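PDB 4GRF: putative thiol-disulfide oxidoreductase from Bacteroides vulgatus, which probably works as a thiol-disulfide oxidoreductase of the TlpA-like kind, the chain here being its thioredoxin domain. Local coordinates for residues T13-D16 and N20-S23; D35-G40 and K79-D84; Y55-D60 and D131-V136. All blocks are in the same frame, centred on the assembly; numbering follows the deposited sequence.

In the fold
The three contacts differ in chemistry with their place in this thioredoxin fold. Interaction 1, a surface beta hairpin made by 13-16 and 20-23, is held mainly by backbone hydrogen bonds and one carboxylate. Interaction 2, buried, sets the end of strand 31-37 against helix 74-84 through apolar side chains alone, and interaction 3, partly buried, joins helices 48-58 and 129-140 through two rings, an alanine and a valine. No structural element is shared between any two of them. Interactions 2 and 3 nevertheless alternate along the chain, whereas interaction 1 closes before either opens. Interactions 1 and 3 lie on opposite sides of the chain's centre, their own centres about 23 Å apart.

Interaction 1: residues T13-D16 and N20-S23; sequences TGID and NSVS
Gly14 and Val22 form the hydrogen-bonded pair of a short antiparallel hairpin, the bond from Val22 N to Gly14 O (2.9 Å) running nearly along the C=O axis. Its mate, from Gly14 N to Val22 O, is longer at 3.2 Å, and its donor is tilted off the carbonyl plane. The non-hydrogen-bonded pairs Thr13-Ser23 and Ile15-Ser21 flank this one and put their side chains on one face. There Thr13 directs its methyl CG2 to Ser21 CB (4.0 Å) and its hydroxyl OG1 to Ser23 CB. Ile15 stretches CD1 across to Ser21 OG, a tight approach of 3.1 Å that is no hydrogen bond; CG1 stands beside the backbone N (chi1 -50°), and a second bend turns the methyl over the neighbouring strand.

The turn end is fastened by Asp16, gripped from two directions. Its backbone N donates to Asn20 O at 2.9 Å, while its carboxylate OD1 accepts from Asn20 N (3.0 Å), which comes from above the carboxylate plane, 42° out of it. The carboxylate reaches that amide with CG set between the backbone N and the carbonyl carbon (chi1 76°). OD1 also takes a weak bond from Lys18 N within the turn, and OD2 rests on Val22 CG2 at 3.4 Å, the two side chains crossing obliquely.

Within the thioredoxin domain the hairpin is a two-stranded sheet of its own, outside the central five-stranded one. Backbone bonding between Ile15 and Leu92 ties it to the end of strand 89-92, whose Val91 meets Asp16 and Val22, while Val22 O accepts from Tyr66 OH of strand 63-69.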
# COMPACT_ATOMS: atom_id res chain seq x y z
N THR A 13 9.34 -5.58 -3.11
CA THR A 13 9.56 -6.51 -2.02
C THR A 13 10.06 -5.73 -0.83
O THR A 13 10.87 -4.82 -0.98
CB THR A 13 10.61 -7.58 -2.36
OG1 THR A 13 10.30 -8.19 -3.62
CG2 THR A 13 10.62 -8.66 -1.30
N GLY A 14 9.54 -6.07 0.34
CA GLY A 14 10.04 -5.53 1.60
C GLY A 14 9.94 -6.61 2.67
O GLY A 14 9.46 -7.72 2.41
N ILE A 15 10.40 -6.27 3.88
CA ILE A 15 10.33 -7.16 5.02
C ILE A 15 9.13 -6.80 5.90
O ILE A 15 8.93 -5.63 6.25
CB ILE A 15 11.64 -7.10 5.84
CG1 ILE A 15 12.87 -7.29 4.93
CG2 ILE A 15 11.61 -8.13 6.97
CD1 ILE A 15 12.88 -8.58 4.14
N ASP A 16 8.33 -7.81 6.27
CA ASP A 16 7.10 -7.59 7.00
C ASP A 16 7.37 -7.67 8.49
O ASP A 16 8.54 -7.76 8.90
CB ASP A 16 5.98 -8.55 6.51
CG ASP A 16 6.12 -10.00 7.00
OD1 ASP A 16 7.06 -10.35 7.73
OD2 ASP A 16 5.24 -10.82 6.65
N ASN A 20 9.77 -11.60 7.42
CA ASN A 20 9.79 -12.33 6.16
C ASN A 20 9.69 -11.39 4.96
O ASN A 20 9.10 -10.32 5.05
CB ASN A 20 8.67 -13.34 6.14
CG ASN A 20 8.84 -14.38 7.23
OD1 ASN A 20 9.93 -14.91 7.41
ND2 ASN A 20 7.78 -14.65 7.96
N SER A 21 10.26 -11.78 3.83
CA SER A 21 10.15 -10.98 2.63
C SER A 21 8.78 -11.24 2.02
O SER A 21 8.36 -12.39 1.88
CB SER A 21 11.23 -11.38 1.62
OG SER A 21 12.47 -10.80 1.98
N VAL A 22 8.08 -10.17 1.68
CA VAL A 22 6.75 -10.25 1.10
C VAL A 22 6.71 -9.25 -0.05
O VAL A 22 7.10 -8.09 0.11
CB VAL A 22 5.65 -9.89 2.13
CG1 VAL A 22 4.28 -9.94 1.47
CG2 VAL A 22 5.69 -10.87 3.30
N SER A 23 6.29 -9.75 -1.21
CA SER A 23 6.29 -8.99 -2.46
C SER A 23 4.87 -8.71 -2.94
O SER A 23 3.95 -9.43 -2.61
CB SER A 23 6.96 -9.80 -3.56
OG SER A 23 6.14 -10.89 -3.90

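Interaction 2: residues D35-G40 and K79-D84; sequences DFWFAG and KAIEED
Trp37, at the end of strand 31-37, and Ala39, in the loop just after it, meet helix 74-84, the backbones coming nearest at Ala39 and Ala80, whose CA atoms are 5.6 Å apart. Such closeness is possible because each of these two positions carries just a methyl group: Ala39 CB and Ala80 CB touch at 3.8 Å.

The indole of Trp37 makes the other contacts with the helix. Its first torsion, 72°, sets CG between the backbone N and the carbonyl carbon, and the ring points its six-membered end at the helix. Ala80 CB lies in the ring plane at that edge, 3.8 Å from CZ3 and scarcely farther from CH2. Next along the helix, Ile81 brings CG1 near the plane too, 4.0 Å from CH2 and equally near CZ2, the isoleucine crossing the tryptophan at about a right angle. CG1 arrives there because it sits beside the backbone N (chi1 -71°). One methyl and one methylene thus bracket the outer rim of the indole, touching neither face. Elsewhere Trp37 touches Gln90 of strand 89-92 and Cys44, joined by a disulfide to Cys41 in a CxxC at the start of helix 42-46, consistent with the redox-active motif of a thioredoxin fold.

No hydrogen bond links the two segments. The charges stay at the margin: Arg45 of helix 42-46 pairs with Glu83 and Asp84 and also donates to Ala39 O, so that Arg45 links helix 74-84 and the loop at Ala39 by polar bonds. The contact itself therefore rests on the fit of methyl, methylene and indole edge, and the directional bonds come from Arg45 beside it.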
# COMPACT_ATOMS: atom_id res chain seq x y z
N ASP A 35 -0.25 1.13 -0.52
CA ASP A 35 -0.12 2.38 0.22
C ASP A 35 1.35 2.65 0.49
O ASP A 35 1.94 2.00 1.34
CB ASP A 35 -0.87 2.22 1.54
CG ASP A 35 -0.75 3.42 2.42
OD1 ASP A 35 -0.44 4.50 1.89
OD2 ASP A 35 -0.97 3.26 3.65
N PHE A 36 1.93 3.58 -0.27
CA PHE A 36 3.30 4.02 -0.04
C PHE A 36 3.28 5.17 0.98
O PHE A 36 2.59 6.18 0.81
CB PHE A 36 3.95 4.53 -1.32
CG PHE A 36 4.08 3.51 -2.43
CD1 PHE A 36 3.04 3.30 -3.32
CD2 PHE A 36 5.25 2.80 -2.62
CE1 PHE A 36 3.18 2.38 -4.37
CE2 PHE A 36 5.39 1.90 -3.66
CZ PHE A 36 4.35 1.68 -4.52
N TRP A 37 4.08 5.01 2.03
CA TRP A 37 4.00 5.92 3.17
C TRP A 37 5.28 5.89 4.00
O TRP A 37 6.21 5.14 3.73
CB TRP A 37 2.81 5.54 4.06
CG TRP A 37 3.02 4.27 4.83
CD1 TRP A 37 3.08 3.00 4.32
CD2 TRP A 37 3.22 4.14 6.23
NE1 TRP A 37 3.29 2.10 5.31
CE2 TRP A 37 3.40 2.77 6.50
CE3 TRP A 37 3.29 5.05 7.28
CZ2 TRP A 37 3.63 2.28 7.77
CZ3 TRP A 37 3.52 4.56 8.55
CH2 TRP A 37 3.68 3.18 8.78
N PHE A 38 5.33 6.75 5.01
CA PHE A 38 6.36 6.64 6.03
C PHE A 38 5.79 7.34 7.26
O PHE A 38 4.84 8.09 7.16
CB PHE A 38 7.69 7.28 5.59
CG PHE A 38 7.54 8.65 5.02
CD1 PHE A 38 7.24 8.81 3.67
CD2 PHE A 38 7.68 9.78 5.81
CE1 PHE A 38 7.09 10.08 3.12
CE2 PHE A 38 7.53 11.05 5.26
CZ PHE A 38 7.23 11.19 3.92
N ALA A 39 6.38 7.06 8.41
CA ALA A 39 5.85 7.52 9.69
C ALA A 39 5.68 9.04 9.77
O ALA A 39 4.72 9.52 10.39
CB ALA A 39 6.76 7.03 10.81
N GLY A 40 6.58 9.79 9.14
CA GLY A 40 6.55 11.25 9.20
C GLY A 40 5.63 11.92 8.18
O GLY A 40 5.68 13.14 7.98
N LYS A 79 6.63 1.95 15.42
CA LYS A 79 5.89 2.81 16.33
C LYS A 79 4.65 3.35 15.64
O LYS A 79 3.61 3.45 16.26
CB LYS A 79 6.74 3.97 16.83
CG LYS A 79 7.80 3.55 17.84
CD LYS A 79 8.74 4.71 18.19
CE LYS A 79 9.67 4.33 19.35
NZ LYS A 79 10.84 5.24 19.50
N ALA A 80 4.75 3.69 14.35
CA ALA A 80 3.61 4.26 13.66
C ALA A 80 2.52 3.22 13.51
O ALA A 80 1.32 3.50 13.67
CB ALA A 80 4.03 4.81 12.29
N ILE A 81 2.91 1.99 13.18
CA ILE A 81 1.96 0.93 12.94
C ILE A 81 1.19 0.64 14.24
O ILE A 81 -0.04 0.50 14.24
CB ILE A 81 2.65 -0.32 12.41
CG1 ILE A 81 3.11 -0.07 10.98
CG2 ILE A 81 1.72 -1.51 12.47
CD1 ILE A 81 3.94 -1.18 10.39
N GLU A 82 1.92 0.61 15.35
CA GLU A 82 1.29 0.40 16.65
C GLU A 82 0.34 1.55 17.01
O GLU A 82 -0.74 1.31 17.53
CB GLU A 82 2.35 0.24 17.74
CG GLU A 82 1.78 -0.28 19.06
CD GLU A 82 1.08 0.79 19.89
OE1 GLU A 82 1.52 1.96 19.85
OE2 GLU A 82 0.11 0.45 20.60
N GLU A 83 0.76 2.79 16.78
CA GLU A 83 -0.08 3.96 17.05
C GLU A 83 -1.34 3.97 16.17
O GLU A 83 -2.45 4.35 16.62
CB GLU A 83 0.72 5.25 16.82
CG GLU A 83 1.82 5.48 17.86
CD GLU A 83 2.76 6.61 17.53
OE1 GLU A 83 2.82 7.07 16.35
OE2 GLU A 83 3.47 7.05 18.45
N ASP A 84 -1.19 3.53 14.92
CA ASP A 84 -2.30 3.57 13.96
C ASP A 84 -3.18 2.31 13.95
O ASP A 84 -4.30 2.34 13.42
CB ASP A 84 -1.74 3.80 12.54
CG ASP A 84 -1.04 5.14 12.38
OD1 ASP A 84 -1.16 6.02 13.26
OD2 ASP A 84 -0.35 5.32 11.34

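Interaction 3: residues Y55-D60 and D131-V136. With SO4 (sulfate ion), chain E.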
# COMPACT_ATOMS: atom_id res chain seq x y z
N TYR A 55 -10.52 -2.27 4.42
CA TYR A 55 -9.92 -3.57 4.61
C TYR A 55 -10.94 -4.50 5.25
O TYR A 55 -11.13 -5.64 4.82
CB TYR A 55 -8.67 -3.46 5.49
CG TYR A 55 -7.92 -4.75 5.71
CD1 TYR A 55 -7.34 -5.45 4.65
CD2 TYR A 55 -7.76 -5.27 6.99
CE1 TYR A 55 -6.64 -6.63 4.86
CE2 TYR A 55 -7.07 -6.45 7.20
CZ TYR A 55 -6.51 -7.12 6.14
OH TYR A 55 -5.82 -8.29 6.36
N ASN A 56 -11.62 -4.01 6.26
CA ASN A 56 -12.61 -4.81 6.94
C ASN A 56 -13.79 -5.21 6.04
O ASN A 56 -14.26 -6.28 6.13
CB ASN A 56 -13.09 -4.12 8.22
CG ASN A 56 -12.12 -4.31 9.37
OD1 ASN A 56 -11.39 -5.26 9.42
ND2 ASN A 56 -12.12 -3.38 10.29
N ALA A 57 -14.25 -4.30 5.21
CA ALA A 57 -15.41 -4.53 4.36
C ALA A 57 -15.15 -5.57 3.27
O ALA A 57 -16.04 -6.33 2.93
CB ALA A 57 -15.85 -3.23 3.73
N PHE A 58 -13.93 -5.58 2.73
CA PHE A 58 -13.59 -6.39 1.54
C PHE A 58 -12.53 -7.51 1.68
O PHE A 58 -12.30 -8.29 0.72
CB PHE A 58 -13.18 -5.41 0.43
CG PHE A 58 -14.25 -4.44 0.10
CD1 PHE A 58 -15.44 -4.87 -0.47
CD2 PHE A 58 -14.15 -3.12 0.47
CE1 PHE A 58 -16.46 -3.99 -0.74
CE2 PHE A 58 -15.18 -2.23 0.20
CZ PHE A 58 -16.34 -2.67 -0.40
N LYS A 59 -11.88 -7.60 2.84
CA LYS A 59 -10.81 -8.58 3.06
C LYS A 59 -11.23 -10.04 2.83
O LYS A 59 -10.39 -10.89 2.63
CB LYS A 59 -10.23 -8.46 4.48
CG LYS A 59 -11.24 -8.68 5.59
CD LYS A 59 -10.69 -8.37 6.99
CE LYS A 59 -11.79 -8.56 8.03
NZ LYS A 59 -11.43 -8.06 9.39
N ASP A 60 -12.52 -10.33 2.90
CA ASP A 60 -12.96 -11.71 2.70
C ASP A 60 -13.33 -11.97 1.24
O ASP A 60 -13.69 -13.09 0.89
CB ASP A 60 -14.13 -12.04 3.63
CG ASP A 60 -13.76 -11.94 5.11
OD1 ASP A 60 -12.63 -12.33 5.47
OD2 ASP A 60 -14.60 -11.47 5.90
N ASP A 131 -13.40 8.11 -1.02
CA ASP A 131 -13.26 7.73 -2.41
C ASP A 131 -12.47 6.43 -2.50
O ASP A 131 -12.64 5.63 -3.41
CB ASP A 131 -12.55 8.82 -3.20
CG ASP A 131 -12.62 8.58 -4.68
OD1 ASP A 131 -13.74 8.31 -5.16
OD2 ASP A 131 -11.57 8.65 -5.35
N LEU A 132 -11.62 6.23 -1.51
CA LEU A 132 -10.87 5.01 -1.39
C LEU A 132 -11.80 3.78 -1.20
O LEU A 132 -11.77 2.80 -1.98
CB LEU A 132 -9.91 5.23 -0.24
CG LEU A 132 -8.78 4.29 -0.03
CD1 LEU A 132 -7.67 5.04 0.68
CD2 LEU A 132 -9.33 3.13 0.78
N TYR A 133 -12.67 3.84 -0.20
CA TYR A 133 -13.68 2.82 0.02
C TYR A 133 -14.55 2.62 -1.23
O TYR A 133 -14.76 1.49 -1.69
CB TYR A 133 -14.56 3.22 1.21
CG TYR A 133 -15.56 2.17 1.58
CD1 TYR A 133 -16.77 2.07 0.90
CD2 TYR A 133 -15.31 1.28 2.61
CE1 TYR A 133 -17.69 1.11 1.22
CE2 TYR A 133 -16.23 0.31 2.95
CZ TYR A 133 -17.42 0.23 2.26
OH TYR A 133 -18.33 -0.72 2.60
N ASN A 134 -15.09 3.71 -1.75
CA ASN A 134 -16.02 3.61 -2.88
C ASN A 134 -15.36 3.02 -4.12
O ASN A 134 -15.98 2.23 -4.83
CB ASN A 134 -16.66 4.96 -3.20
CG ASN A 134 -17.43 5.52 -2.01
OD1 ASN A 134 -17.83 4.78 -1.10
ND2 ASN A 134 -17.60 6.82 -1.99
N THR A 135 -14.08 3.34 -4.34
CA THR A 135 -13.36 2.81 -5.48
C THR A 135 -13.11 1.32 -5.33
O THR A 135 -13.32 0.53 -6.27
CB THR A 135 -12.03 3.56 -5.73
OG1 THR A 135 -12.32 4.93 -6.02
CG2 THR A 135 -11.27 2.95 -6.90
N VAL A 136 -12.71 0.89 -4.14
CA VAL A 136 -12.49 -0.52 -3.93
C VAL A 136 -13.81 -1.28 -4.08
O VAL A 136 -13.85 -2.34 -4.67
CB VAL A 136 -11.85 -0.81 -2.55
CG1 VAL A 136 -11.85 -2.30 -2.25
CG2 VAL A 136 -10.43 -0.25 -2.52
S SO4 E . -4.45 -10.87 4.10
O1 SO4 E . -5.34 -12.01 3.77
O2 SO4 E . -5.21 -9.60 3.90
O3 SO4 E . -4.00 -10.97 5.51
O4 SO4 E . -3.26 -10.92 3.21
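Phe58 of helix 48-58 reaches across to helix 129-140 and meets Tyr133 and Val136. Its CB points toward the other helix, and with CG beside the backbone N (chi1 -58°) the side chain lies alongside Val136, the two running in opposite directions. CG comes first, 4.0 Å from Val136 CG1; CD2 comes closer to that methyl, at 3.7 Å. One atom farther out, CE2 lies over a face of the Tyr133 ring, 3.9 Å from its CE2, and at the tip CZ approaches Tyr133 CZ and OH, both at 4.1 Å. The two ring planes are inclined at 51° with centroids 5.3 Å apart, an oblique pairing. Ala57 CB adds a second grip on the tyrosine, 3.6 Å from its CE2, and also lies over one face of the Phe58 ring, toward its rim. With an alanine in place of Phe58, Tyr133 would probably lose the ring over its face and Val136 CG1 its contact with CD2, opening a gap between the helices.

On another side of helix 48-58, Tyr55 OH donates to O2 of a sulfate (2.9 Å), probably from the crystallisation liquor, which Thr64 and Asn89 also bind. The helix pair packs on the central sheet: Phe58 and Val136 both touch Phe63 of strand 63-69, Leu132 and Tyr133 reach back to Thr54 of helix 48-58, and Val140 extends the contact with Phe58 along helix 129-140.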